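Local coordinates for protein cysteine desulfurase (Thermococcus onnurineus, PDB 5B89) that probably converts L-cysteine to L-alanine with the help of pyridoxal 5'-phosphate, passing the released sulfur to an acceptor as a persulfide, at residues B[223-227]-B[228-232]. Residues are numbered along the deposited sequence; the frame is centred on the assembly and turned at random.
Sequences KKLHA and DFLAF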
loop_
_atom_site.group_PDB
_atom_site.type_symbol
_atom_site.label_atom_id
_atom_site.label_comp_id
_atom_site.label_asym_id
_atom_site.label_seq_id
_atom_site.Cartn_x
_atom_site.Cartn_y
_atom_site.Cartn_z
ATOM N N LYS B 223 11.246 10.995 -19.925
ATOM C CA LYS B 223 11.452 11.605 -21.310
ATOM C C LYS B 223 12.592 10.861 -22.071
ATOM O O LYS B 223 12.366 10.369 -23.222
ATOM C CB LYS B 223 11.787 13.076 -21.156
ATOM C CG LYS B 223 10.725 13.925 -20.404
ATOM C CD LYS B 223 11.073 15.402 -20.052
ATOM C CE LYS B 223 11.342 15.685 -18.536
ATOM N NZ LYS B 223 12.804 15.960 -18.155
ATOM N N LYS B 224 13.712 10.663 -21.412
ATOM C CA LYS B 224 14.865 10.004 -21.972
ATOM C C LYS B 224 14.562 8.583 -22.300
ATOM O O LYS B 224 15.021 8.057 -23.303
ATOM C CB LYS B 224 16.073 10.049 -21.094
ATOM C CG LYS B 224 16.538 11.430 -20.848
ATOM C CD LYS B 224 17.872 11.487 -20.192
ATOM C CE LYS B 224 18.124 12.964 -19.881
ATOM N NZ LYS B 224 19.451 13.021 -19.219
ATOM N N LEU B 225 13.732 7.901 -21.493
ATOM C CA LEU B 225 13.417 6.522 -21.689
ATOM C C LEU B 225 12.240 6.293 -22.642
ATOM O O LEU B 225 11.879 5.170 -22.941
ATOM C CB LEU B 225 13.088 5.894 -20.330
ATOM C CG LEU B 225 14.259 5.802 -19.371
ATOM C CD1 LEU B 225 13.734 5.167 -18.061
ATOM C CD2 LEU B 225 15.557 5.112 -19.881
ATOM N N HIS B 226 11.581 7.397 -23.020
ATOM C CA HIS B 226 10.364 7.305 -23.828
ATOM C C HIS B 226 9.265 6.488 -23.241
ATOM O O HIS B 226 8.459 5.843 -23.847
ATOM C CB HIS B 226 10.627 6.788 -25.268
ATOM C CG HIS B 226 11.767 7.469 -25.962
ATOM N ND1 HIS B 226 13.063 6.977 -26.072
ATOM C CD2 HIS B 226 11.782 8.722 -26.461
ATOM C CE1 HIS B 226 13.802 7.893 -26.700
ATOM N NE2 HIS B 226 13.045 8.949 -26.951
ATOM N N ALA B 227 9.190 6.559 -21.891
ATOM C CA ALA B 227 8.185 5.806 -21.155
ATOM C C ALA B 227 6.754 6.378 -21.267
ATOM O O ALA B 227 6.564 7.545 -21.161
ATOM C CB ALA B 227 8.597 5.746 -19.639
ATOM N N ASP B 228 5.828 5.463 -21.457
ATOM C CA ASP B 228 4.412 5.745 -21.314
ATOM C C ASP B 228 3.906 5.394 -19.881
ATOM O O ASP B 228 3.050 6.098 -19.345
ATOM C CB ASP B 228 3.602 4.994 -22.331
ATOM C CG ASP B 228 3.959 5.477 -23.798
ATOM O OD1 ASP B 228 4.029 6.683 -24.013
ATOM O OD2 ASP B 228 4.149 4.533 -24.579
ATOM N N PHE B 229 4.442 4.314 -19.328
ATOM C CA PHE B 229 4.171 3.917 -17.921
ATOM C C PHE B 229 5.486 3.535 -17.381
ATOM O O PHE B 229 6.336 2.917 -18.044
ATOM C CB PHE B 229 3.202 2.780 -17.865
ATOM C CG PHE B 229 1.850 3.115 -18.418
ATOM C CD1 PHE B 229 1.609 3.026 -19.745
ATOM C CD2 PHE B 229 0.807 3.465 -17.579
ATOM C CE1 PHE B 229 0.345 3.348 -20.237
ATOM C CE2 PHE B 229 -0.450 3.829 -18.063
ATOM C CZ PHE B 229 -0.666 3.740 -19.371
ATOM N N LEU B 230 5.653 3.826 -16.072
ATOM C CA LEU B 230 6.916 3.479 -15.367
ATOM C C LEU B 230 6.629 3.187 -13.930
ATOM O O LEU B 230 5.826 3.915 -13.356
ATOM C CB LEU B 230 7.967 4.497 -15.546
ATOM C CG LEU B 230 9.347 4.199 -14.946
ATOM C CD1 LEU B 230 10.430 4.787 -15.758
ATOM C CD2 LEU B 230 9.424 4.734 -13.544
ATOM N N ALA B 231 7.220 2.121 -13.406
ATOM C CA ALA B 231 6.914 1.701 -11.983
ATOM C C ALA B 231 8.235 1.610 -11.232
ATOM O O ALA B 231 9.257 1.204 -11.784
ATOM C CB ALA B 231 6.280 0.325 -12.019
ATOM N N PHE B 232 8.248 2.034 -9.979
ATOM C CA PHE B 232 9.351 1.760 -9.062
ATOM C C PHE B 232 8.874 1.642 -7.642
ATOM O O PHE B 232 7.730 1.930 -7.360
ATOM C CB PHE B 232 10.486 2.718 -9.225
ATOM C CG PHE B 232 10.271 4.111 -8.761
ATOM C CD1 PHE B 232 10.628 4.450 -7.456
ATOM C CD2 PHE B 232 9.811 5.118 -9.587
ATOM C CE1 PHE B 232 10.560 5.706 -7.002
ATOM C CE2 PHE B 232 9.760 6.398 -9.127
ATOM C CZ PHE B 232 10.104 6.708 -7.794
HETATM O O HOH W 1 6.477 7.513 -25.036
#
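Leu230 and Leu225 meet through one methyl each, where the loop of residues 223-227 leads through Asp228 into strand 229-233. CB of Leu230 lies 4.3 Å from CB of Ala227, a methyl short enough to fit close beside the strand. With CG anti to the backbone N (chi1 -176°), chi2 of 147° turns CD1 to the loop, 4.0 Å from CD1 of Leu225, while CD2 has no partner within the loop. Branched, apolar leucines suit this buried spot; Leu225 sits within the type I turn from Lys223 to His226, closed by His226 N to Lys223 O at 3.1 Å, and points to the strand. A water donates to Asp228 OD1 (2.8 Å) and to the carbonyl O of His226 (2.9 Å), linking the end of the turn to the residue just ahead of the strand. The buried carboxylate is further satisfied by a salt bridge from OD1 to Arg250 and a hydrogen bond from Phe207 N to OD2, which probably favour its charged form. Leu225 packs on helix 193-203, Leu230 and Ala227 on Val209 of the parallel neighbour 206-210, and Phe229 on helix 106-117. The turn thus enters an inner strand of the seven-stranded sheet of this class-V aminotransferase fold; that strand ends at the cofactor-binding Ser233.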